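Local coordinates for probable sugar kinase (Clostridium perfringens, PDB 3KZH), which probably acts as a sugar kinase of the PfkB/ribokinase family, phosphorylating a carbohydrate substrate that has not been established, at residues E6-V11 against R131-N136; T245-K250 against M283-I288. One frame throughout, in Å; residues are numbered along the deposited sequence.

Interaction 1. Residues E6-V11 against R131-N136; sequences EPYLLV and REIFEN
Tyr8 reaches across to the end of helix 131-135 with its hydroxyl, and Tyr8 OH donates to Ile133 O at 2.5 Å. The donor comes in at an angle of 117° at the carbonyl oxygen and lies 15° from the carbonyl plane, while Ile133 O itself sits at the edge of the tyrosine ring, near the ring plane. At Tyr8 CB, CG is placed between the backbone N and the carbonyl carbon (chi1 64°); the CB bond points to the side of the helix, and it is the far end of the ring that closes on it. A second polar link runs through a water: Tyr8 N donates to it at 3.1 Å, and the water donates to Asn136 O, three residues on from Ile133.

The helix is followed, after a short loop through Asn136, by strand 139-143, the parallel neighbour of strand 9-12 in the large central sheet of this ribokinase-like alpha/beta fold. Backbone bonds of Leu10 with Tyr139 and Val141 hold the two strands together, so the contact joins a strand to the short helix that precedes its partner.

Apolar packing fills in beside the tyrosine. Leu10 CG is anti to the backbone N, and the two methyls beyond it divide the work: Leu10 CD2 lies 3.6 Å from Phe134 CD1, and Leu10 CD1 meets Ile133 CG2 at 4.0 Å, the side chains of Leu10 and Ile133 crossing at about a right angle. Ile133 CG2 also comes within 4.1 Å of Tyr8 CE1. Phe134 stacks on Phe157 of helix 147-157.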
ATOM      1  N   GLU A   6     -20.706 -25.434  -3.556  1.00 54.76           N
ATOM      2  CA  GLU A   6     -20.560 -25.491  -5.013  1.00 50.84           C
ATOM      3  C   GLU A   6     -19.111 -25.751  -5.454  1.00 44.06           C
ATOM      4  O   GLU A   6     -18.176 -25.383  -4.735  1.00 42.56           O
ATOM      5  CB  GLU A   6     -21.076 -24.175  -5.633  1.00 55.13           C
ATOM      6  CG  GLU A   6     -22.589 -23.916  -5.468  1.00 60.21           C
ATOM      7  CD  GLU A   6     -23.480 -24.547  -6.553  1.00 62.69           C
ATOM      8  OE1 GLU A   6     -24.471 -23.889  -6.942  1.00 64.82           O
ATOM      9  OE2 GLU A   6     -23.226 -25.691  -7.002  1.00 63.02           O
ATOM     10  N   PRO A   7     -18.905 -26.438  -6.608  1.00 38.63           N
ATOM     11  CA  PRO A   7     -17.552 -26.724  -7.108  1.00 34.75           C
ATOM     12  C   PRO A   7     -16.686 -25.477  -7.332  1.00 30.11           C
ATOM     13  O   PRO A   7     -17.186 -24.416  -7.711  1.00 27.53           O
ATOM     14  CB  PRO A   7     -17.823 -27.482  -8.419  1.00 35.44           C
ATOM     15  CG  PRO A   7     -19.197 -27.078  -8.807  1.00 37.16           C
ATOM     16  CD  PRO A   7     -19.894 -27.098  -7.483  1.00 39.57           C
ATOM     17  N   TYR A   8     -15.396 -25.621  -7.051  1.00 26.25           N
ATOM     18  CA  TYR A   8     -14.445 -24.526  -7.179  1.00 24.26           C
ATOM     19  C   TYR A   8     -13.175 -24.907  -7.926  1.00 22.56           C
ATOM     20  O   TYR A   8     -12.834 -26.091  -8.040  1.00 21.12           O
ATOM     21  CB  TYR A   8     -14.068 -23.987  -5.782  1.00 23.87           C
ATOM     22  CG  TYR A   8     -13.340 -24.982  -4.885  1.00 26.18           C
ATOM     23  CD1 TYR A   8     -11.928 -25.007  -4.826  1.00 25.96           C
ATOM     24  CD2 TYR A   8     -14.055 -25.918  -4.104  1.00 23.87           C
ATOM     25  CE1 TYR A   8     -11.246 -25.936  -4.014  1.00 25.15           C
ATOM     26  CE2 TYR A   8     -13.379 -26.855  -3.289  1.00 23.32           C
ATOM     27  CZ  TYR A   8     -11.981 -26.851  -3.258  1.00 24.16           C
ATOM     28  OH  TYR A   8     -11.325 -27.777  -2.501  1.00 25.60           O
ATOM     29  N   LEU A   9     -12.435 -23.874  -8.324  1.00 21.97           N
ATOM     30  CA  LEU A   9     -11.150 -24.022  -8.998  1.00 22.10           C
ATOM     31  C   LEU A   9     -10.106 -23.478  -8.050  1.00 19.89           C
ATOM     32  O   LEU A   9     -10.266 -22.384  -7.507  1.00 17.75           O
ATOM     33  CB  LEU A   9     -11.089 -23.210 -10.303  1.00 23.44           C
ATOM     34  CG  LEU A   9     -10.175 -23.759 -11.416  1.00 24.46           C
ATOM     35  CD1 LEU A   9     -10.690 -23.258 -12.718  1.00 21.55           C
ATOM     36  CD2 LEU A   9      -8.690 -23.484 -11.272  1.00 26.01           C
ATOM     37  N   LEU A  10      -9.019 -24.229  -7.906  1.00 18.94           N
ATOM     38  CA  LEU A  10      -7.931 -23.819  -7.054  1.00 18.09           C
ATOM     39  C   LEU A  10      -6.763 -23.286  -7.856  1.00 17.60           C
ATOM     40  O   LEU A  10      -6.377 -23.866  -8.870  1.00 15.61           O
ATOM     41  CB  LEU A  10      -7.482 -24.965  -6.142  1.00 16.23           C
ATOM     42  CG  LEU A  10      -6.332 -24.736  -5.142  1.00 19.59           C
ATOM     43  CD1 LEU A  10      -6.658 -23.643  -4.127  1.00 14.57           C
ATOM     44  CD2 LEU A  10      -6.032 -26.037  -4.438  1.00 17.42           C
ATOM     45  N   VAL A  11      -6.261 -22.132  -7.425  1.00 16.15           N
ATOM     46  CA  VAL A  11      -5.100 -21.502  -8.033  1.00 18.75           C
ATOM     47  C   VAL A  11      -4.104 -21.461  -6.880  1.00 20.75           C
ATOM     48  O   VAL A  11      -4.446 -21.017  -5.785  1.00 21.37           O
ATOM     49  CB  VAL A  11      -5.408 -20.059  -8.574  1.00 18.95           C
ATOM     50  CG1 VAL A  11      -4.165 -19.443  -9.222  1.00 14.85           C
ATOM     51  CG2 VAL A  11      -6.553 -20.085  -9.585  1.00 13.45           C
ATOM     52  N   ARG A 131      -4.664 -30.331   2.471  1.00 36.41           N
ATOM     53  CA  ARG A 131      -4.828 -31.410   1.476  1.00 37.83           C
ATOM     54  C   ARG A 131      -6.249 -31.569   0.919  1.00 35.89           C
ATOM     55  O   ARG A 131      -6.436 -31.875  -0.253  1.00 32.40           O
ATOM     56  CB  ARG A 131      -4.346 -32.749   2.054  1.00 41.74           C
ATOM     57  CG  ARG A 131      -5.072 -33.196   3.324  1.00 47.77           C
ATOM     58  CD  ARG A 131      -4.720 -34.606   3.707  1.00 51.99           C
ATOM     59  NE  ARG A 131      -5.282 -35.570   2.768  1.00 58.26           N
ATOM     60  CZ  ARG A 131      -5.506 -36.852   3.045  1.00 61.23           C
ATOM     61  NH1 ARG A 131      -5.217 -37.350   4.246  1.00 62.81           N
ATOM     62  NH2 ARG A 131      -6.031 -37.639   2.114  1.00 61.71           N
ATOM     63  N   GLU A 132      -7.234 -31.270   1.759  1.00 36.89           N
ATOM     64  CA  GLU A 132      -8.648 -31.367   1.411  1.00 38.99           C
ATOM     65  C   GLU A 132      -9.072 -30.297   0.396  1.00 37.11           C
ATOM     66  O   GLU A 132     -10.027 -30.495  -0.357  1.00 36.29           O
ATOM     67  CB  GLU A 132      -9.476 -31.254   2.683  1.00 41.76           C
ATOM     68  CG  GLU A 132     -10.783 -31.990   2.652  1.00 46.41           C
ATOM     69  CD  GLU A 132     -11.493 -31.909   3.979  1.00 48.14           C
ATOM     70  OE1 GLU A 132     -11.169 -32.718   4.875  1.00 45.90           O
ATOM     71  OE2 GLU A 132     -12.360 -31.019   4.122  1.00 50.04           O
ATOM     72  N   ILE A 133      -8.348 -29.177   0.369  1.00 34.29           N
ATOM     73  CA  ILE A 133      -8.640 -28.104  -0.580  1.00 32.39           C
ATOM     74  C   ILE A 133      -8.183 -28.543  -1.977  1.00 30.57           C
ATOM     75  O   ILE A 133      -8.895 -28.329  -2.957  1.00 25.62           O
ATOM     76  CB  ILE A 133      -7.981 -26.752  -0.169  1.00 31.82           C
ATOM     77  CG1 ILE A 133      -8.340 -26.378   1.281  1.00 31.94           C
ATOM     78  CG2 ILE A 133      -8.387 -25.623  -1.149  1.00 32.63           C
ATOM     79  CD1 ILE A 133      -9.851 -26.183   1.575  1.00 28.68           C
ATOM     80  N   PHE A 134      -7.034 -29.223  -2.027  1.00 29.56           N
ATOM     81  CA  PHE A 134      -6.462 -29.752  -3.267  1.00 31.62           C
ATOM     82  C   PHE A 134      -7.285 -30.916  -3.808  1.00 33.19           C
ATOM     83  O   PHE A 134      -7.717 -30.884  -4.958  1.00 33.30           O
ATOM     84  CB  PHE A 134      -5.029 -30.230  -3.052  1.00 29.27           C
ATOM     85  CG  PHE A 134      -4.043 -29.134  -2.799  1.00 29.22           C
ATOM     86  CD1 PHE A 134      -3.453 -28.443  -3.872  1.00 30.69           C
ATOM     87  CD2 PHE A 134      -3.643 -28.824  -1.490  1.00 28.17           C
ATOM     88  CE1 PHE A 134      -2.462 -27.447  -3.645  1.00 30.37           C
ATOM     89  CE2 PHE A 134      -2.656 -27.836  -1.243  1.00 28.93           C
ATOM     90  CZ  PHE A 134      -2.064 -27.147  -2.323  1.00 26.87           C
ATOM     91  N   GLU A 135      -7.565 -31.892  -2.940  1.00 34.16           N
ATOM     92  CA  GLU A 135      -8.335 -33.093  -3.289  1.00 35.73           C
ATOM     93  C   GLU A 135      -9.763 -32.865  -3.804  1.00 35.00           C
ATOM     94  O   GLU A 135     -10.226 -33.598  -4.690  1.00 36.02           O
ATOM     95  CB  GLU A 135      -8.349 -34.083  -2.115  1.00 36.36           C
ATOM     96  CG  GLU A 135      -6.973 -34.619  -1.754  1.00 37.84           C
ATOM     97  CD  GLU A 135      -6.947 -35.511  -0.525  1.00 39.23           C
ATOM     98  OE1 GLU A 135      -7.721 -35.260   0.424  1.00 38.63           O
ATOM     99  OE2 GLU A 135      -6.134 -36.461  -0.505  1.00 40.68           O
ATOM    100  N   ASN A 136     -10.439 -31.846  -3.273  1.00 32.39           N
ATOM    101  CA  ASN A 136     -11.807 -31.531  -3.692  1.00 33.40           C
ATOM    102  C   ASN A 136     -11.897 -30.442  -4.769  1.00 31.70           C
ATOM    103  O   ASN A 136     -12.996 -30.023  -5.141  1.00 32.82           O
ATOM    104  CB  ASN A 136     -12.684 -31.178  -2.484  1.00 35.79           C
ATOM    105  CG  ASN A 136     -12.817 -32.329  -1.502  1.00 38.40           C
ATOM    106  OD1 ASN A 136     -12.234 -32.299  -0.418  1.00 38.67           O
ATOM    107  ND2 ASN A 136     -13.564 -33.359  -1.885  1.00 39.81           N
TER
HETATM  108  O   HOH W   1     -14.703 -28.605  -6.357  1.00 23.94           O

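Interaction 2. Residues T245-K250 against M283-I288; sequences TEVDVK and MSNITI
Lys250 N donates to Ile288 O at 2.9 Å in an almost perfectly straight bond, 178° at the hydrogen, where the irregular chain of 245-250 comes up to the end of helix 273-288. Ile288 is the last residue of that helix, and the bond gives its carbonyl a donor from another part of the chain. The backbones come nearest at Val249 and Ile288, whose CA atoms are 5.3 Å apart.

Ile288 carries most of the side-chain contact. Its branch methyl CG2 meets one methyl from each of two valines: Ile288 CG2 is 3.8 Å from Val247 CG1 and equally far from Val249 CG1. Val249 CG1 also touches the longer arm of the isoleucine, with Ile288 CD1 at 4.0 Å. Val247 crosses Ile288 at about a right angle; with its CG1 anti to the backbone N (chi1 -175°), that methyl can meet Ile288 CG2 and the amide of Asn285 together. One turn back along the helix, Asn285 presents that amide to both methyls of Val247, and its OD1 lies 3.6 Å from Val247 CG1 and 3.7 Å from Val247 CG2. These are van der Waals contacts, a polar group resting against hydrocarbon. The extended chain of Lys250 heads away from the helix, touching Glu291.

Residues 245-250 follow strand 239-244 and lead toward helix 255-268, at whose N-terminal end lies, as in PfkB relatives, the GAGD signature around Gly256 of the glucose pocket. Ile288 packs on Ala255 there, and Thr287 OG1 is hydrogen-bonded to Ser258 OG, which sets helix 273-288 against helix 255-268. On another side of the helix Met283, a selenomethionine, and Ile286 pack on Val303 of helix 300-308, while Thr245 pairs through its backbone with Thr311, next to strand 312-317.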
ATOM      1  N   THR A 245      -9.462 -11.765 -35.758  1.00 39.05           N
ATOM      2  CA  THR A 245      -9.054 -10.679 -36.647  1.00 43.39           C
ATOM      3  C   THR A 245      -9.244  -9.383 -35.835  1.00 46.19           C
ATOM      4  O   THR A 245      -9.832  -9.415 -34.745  1.00 44.72           O
ATOM      5  CB  THR A 245      -9.912 -10.651 -37.958  1.00 42.39           C
ATOM      6  OG1 THR A 245     -11.283 -10.369 -37.648  1.00 44.99           O
ATOM      7  CG2 THR A 245      -9.847 -11.987 -38.680  1.00 40.19           C
ATOM      8  N   GLU A 246      -8.694  -8.272 -36.327  1.00 50.91           N
ATOM      9  CA  GLU A 246      -8.817  -6.945 -35.687  1.00 55.12           C
ATOM     10  C   GLU A 246      -8.273  -6.760 -34.254  1.00 55.22           C
ATOM     11  O   GLU A 246      -8.773  -5.913 -33.501  1.00 56.40           O
ATOM     12  CB  GLU A 246     -10.284  -6.442 -35.762  1.00 57.79           C
ATOM     13  CG  GLU A 246     -10.822  -6.179 -37.167  1.00 62.24           C
ATOM     14  CD  GLU A 246     -10.058  -5.086 -37.893  1.00 65.11           C
ATOM     15  OE1 GLU A 246     -10.042  -3.937 -37.390  1.00 67.19           O
ATOM     16  OE2 GLU A 246      -9.460  -5.382 -38.951  1.00 66.20           O
ATOM     17  N   VAL A 247      -7.249  -7.529 -33.883  1.00 55.05           N
ATOM     18  CA  VAL A 247      -6.653  -7.417 -32.544  1.00 55.16           C
ATOM     19  C   VAL A 247      -5.409  -6.519 -32.559  1.00 55.71           C
ATOM     20  O   VAL A 247      -4.379  -6.869 -33.152  1.00 56.20           O
ATOM     21  CB  VAL A 247      -6.290  -8.814 -31.926  1.00 54.85           C
ATOM     22  CG1 VAL A 247      -5.780  -8.661 -30.497  1.00 53.02           C
ATOM     23  CG2 VAL A 247      -7.495  -9.729 -31.917  1.00 54.56           C
ATOM     24  N   ASP A 248      -5.527  -5.359 -31.913  1.00 55.91           N
ATOM     25  CA  ASP A 248      -4.426  -4.398 -31.796  1.00 56.70           C
ATOM     26  C   ASP A 248      -3.895  -4.489 -30.368  1.00 55.61           C
ATOM     27  O   ASP A 248      -4.662  -4.378 -29.402  1.00 55.30           O
ATOM     28  CB  ASP A 248      -4.896  -2.960 -32.091  1.00 58.50           C
ATOM     29  CG  ASP A 248      -5.401  -2.773 -33.522  1.00 60.97           C
ATOM     30  OD1 ASP A 248      -4.859  -3.416 -34.453  1.00 60.74           O
ATOM     31  OD2 ASP A 248      -6.344  -1.971 -33.715  1.00 62.59           O
ATOM     32  N   VAL A 249      -2.591  -4.727 -30.237  1.00 54.22           N
ATOM     33  CA  VAL A 249      -1.987  -4.854 -28.915  1.00 53.29           C
ATOM     34  C   VAL A 249      -1.306  -3.584 -28.413  1.00 50.75           C
ATOM     35  O   VAL A 249      -0.708  -2.837 -29.193  1.00 50.18           O
ATOM     36  CB  VAL A 249      -1.027  -6.105 -28.812  1.00 54.27           C
ATOM     37  CG1 VAL A 249      -1.588  -7.267 -29.597  1.00 56.42           C
ATOM     38  CG2 VAL A 249       0.381  -5.812 -29.262  1.00 55.90           C
ATOM     39  N   LYS A 250      -1.480  -3.321 -27.120  1.00 48.61           N
ATOM     40  CA  LYS A 250      -0.869  -2.177 -26.445  1.00 46.56           C
ATOM     41  C   LYS A 250       0.213  -2.723 -25.517  1.00 44.53           C
ATOM     42  O   LYS A 250       1.366  -2.302 -25.590  1.00 43.05           O
ATOM     43  CB  LYS A 250      -1.908  -1.375 -25.654  1.00 47.19           C
ATOM     44  CG  LYS A 250      -2.834  -0.531 -26.516  1.00 49.05           C
ATOM     45  CD  LYS A 250      -3.692   0.399 -25.672  1.00 51.93           C
ATOM     46  CE  LYS A 250      -4.638   1.228 -26.540  1.00 53.42           C
ATOM     47  NZ  LYS A 250      -5.540   2.121 -25.756  1.00 53.92           N
HETATM   48  N   MSE A 283     -10.808 -13.051 -23.709  1.00 16.12           N
HETATM   49  CA  MSE A 283     -10.279 -12.563 -22.420  1.00 16.60           C
HETATM   50  C   MSE A 283      -8.838 -12.097 -22.592  1.00 15.53           C
HETATM   51  O   MSE A 283      -8.427 -11.076 -22.018  1.00 10.77           O
HETATM   52  CB  MSE A 283     -10.319 -13.662 -21.353  1.00 16.75           C
HETATM   53  CG  MSE A 283     -11.698 -14.034 -20.909  1.00 18.04           C
HETATM   54 SE   MSE A 283     -11.740 -15.093 -19.280  1.00 36.21          SE
HETATM   55  CE  MSE A 283     -10.649 -13.902 -18.214  1.00  9.66           C
ATOM     56  N   SER A 284      -8.077 -12.855 -23.385  1.00 12.42           N
ATOM     57  CA  SER A 284      -6.685 -12.526 -23.667  1.00 17.34           C
ATOM     58  C   SER A 284      -6.625 -11.268 -24.530  1.00 19.07           C
ATOM     59  O   SER A 284      -5.811 -10.396 -24.261  1.00 18.44           O
ATOM     60  CB  SER A 284      -5.982 -13.698 -24.361  1.00 16.31           C
ATOM     61  OG  SER A 284      -4.603 -13.432 -24.542  1.00 16.96           O
ATOM     62  N   ASN A 285      -7.559 -11.143 -25.480  1.00 20.70           N
ATOM     63  CA  ASN A 285      -7.651  -9.988 -26.382  1.00 24.79           C
ATOM     64  C   ASN A 285      -7.998  -8.692 -25.655  1.00 26.24           C
ATOM     65  O   ASN A 285      -7.484  -7.642 -26.014  1.00 27.48           O
ATOM     66  CB  ASN A 285      -8.680 -10.216 -27.508  1.00 22.97           C
ATOM     67  CG  ASN A 285      -8.237 -11.248 -28.543  1.00 22.41           C
ATOM     68  OD1 ASN A 285      -7.038 -11.500 -28.753  1.00 21.15           O
ATOM     69  ND2 ASN A 285      -9.221 -11.835 -29.223  1.00 21.25           N
ATOM     70  N   ILE A 286      -8.871  -8.776 -24.647  1.00 27.57           N
ATOM     71  CA  ILE A 286      -9.295  -7.619 -23.845  1.00 28.80           C
ATOM     72  C   ILE A 286      -8.128  -7.090 -23.011  1.00 30.22           C
ATOM     73  O   ILE A 286      -7.904  -5.881 -22.936  1.00 32.96           O
ATOM     74  CB  ILE A 286     -10.495  -7.974 -22.903  1.00 28.25           C
ATOM     75  CG1 ILE A 286     -11.741  -8.308 -23.725  1.00 25.69           C
ATOM     76  CG2 ILE A 286     -10.858  -6.795 -22.019  1.00 28.42           C
ATOM     77  CD1 ILE A 286     -12.901  -8.870 -22.923  1.00 23.95           C
ATOM     78  N   THR A 287      -7.371  -8.013 -22.428  1.00 30.40           N
ATOM     79  CA  THR A 287      -6.215  -7.681 -21.596  1.00 31.58           C
ATOM     80  C   THR A 287      -5.056  -7.131 -22.434  1.00 32.48           C
ATOM     81  O   THR A 287      -4.322  -6.247 -21.984  1.00 31.86           O
ATOM     82  CB  THR A 287      -5.779  -8.917 -20.781  1.00 29.41           C
ATOM     83  OG1 THR A 287      -6.896  -9.391 -20.027  1.00 28.15           O
ATOM     84  CG2 THR A 287      -4.691  -8.587 -19.810  1.00 27.87           C
ATOM     85  N   ILE A 288      -4.949  -7.618 -23.670  1.00 33.57           N
ATOM     86  CA  ILE A 288      -3.907  -7.199 -24.607  1.00 36.04           C
ATOM     87  C   ILE A 288      -4.149  -5.782 -25.167  1.00 36.12           C
ATOM     88  O   ILE A 288      -3.199  -5.089 -25.523  1.00 33.23           O
ATOM     89  CB  ILE A 288      -3.719  -8.288 -25.731  1.00 37.26           C
ATOM     90  CG1 ILE A 288      -2.245  -8.657 -25.870  1.00 38.93           C
ATOM     91  CG2 ILE A 288      -4.341  -7.877 -27.066  1.00 36.06           C
ATOM     92  CD1 ILE A 288      -2.004  -9.939 -26.653  1.00 40.07           C
TER

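How the interactions relate
Interactions 1 and 2 lie on opposite sides of the centre of the chain, each about 17 Å from it, with their own centres 31 Å apart; their nearest atoms, about 11 Å apart, do not touch. Both belong to the same PfkB-family domain. Interaction 1 is packing beside the parallel strands of the central sheet, whereas interaction 2 lies near the ligand pocket, one shell out: the side chain of Ile288 is about 7 Å from the bound beta-D-glucopyranose, whose pocket includes Asp166, Lys187, Asn189 and Gly256. In ribokinase relatives the corresponding region binds nucleotide, so the glucose may occupy the nucleotide side rather than the substrate-sugar site.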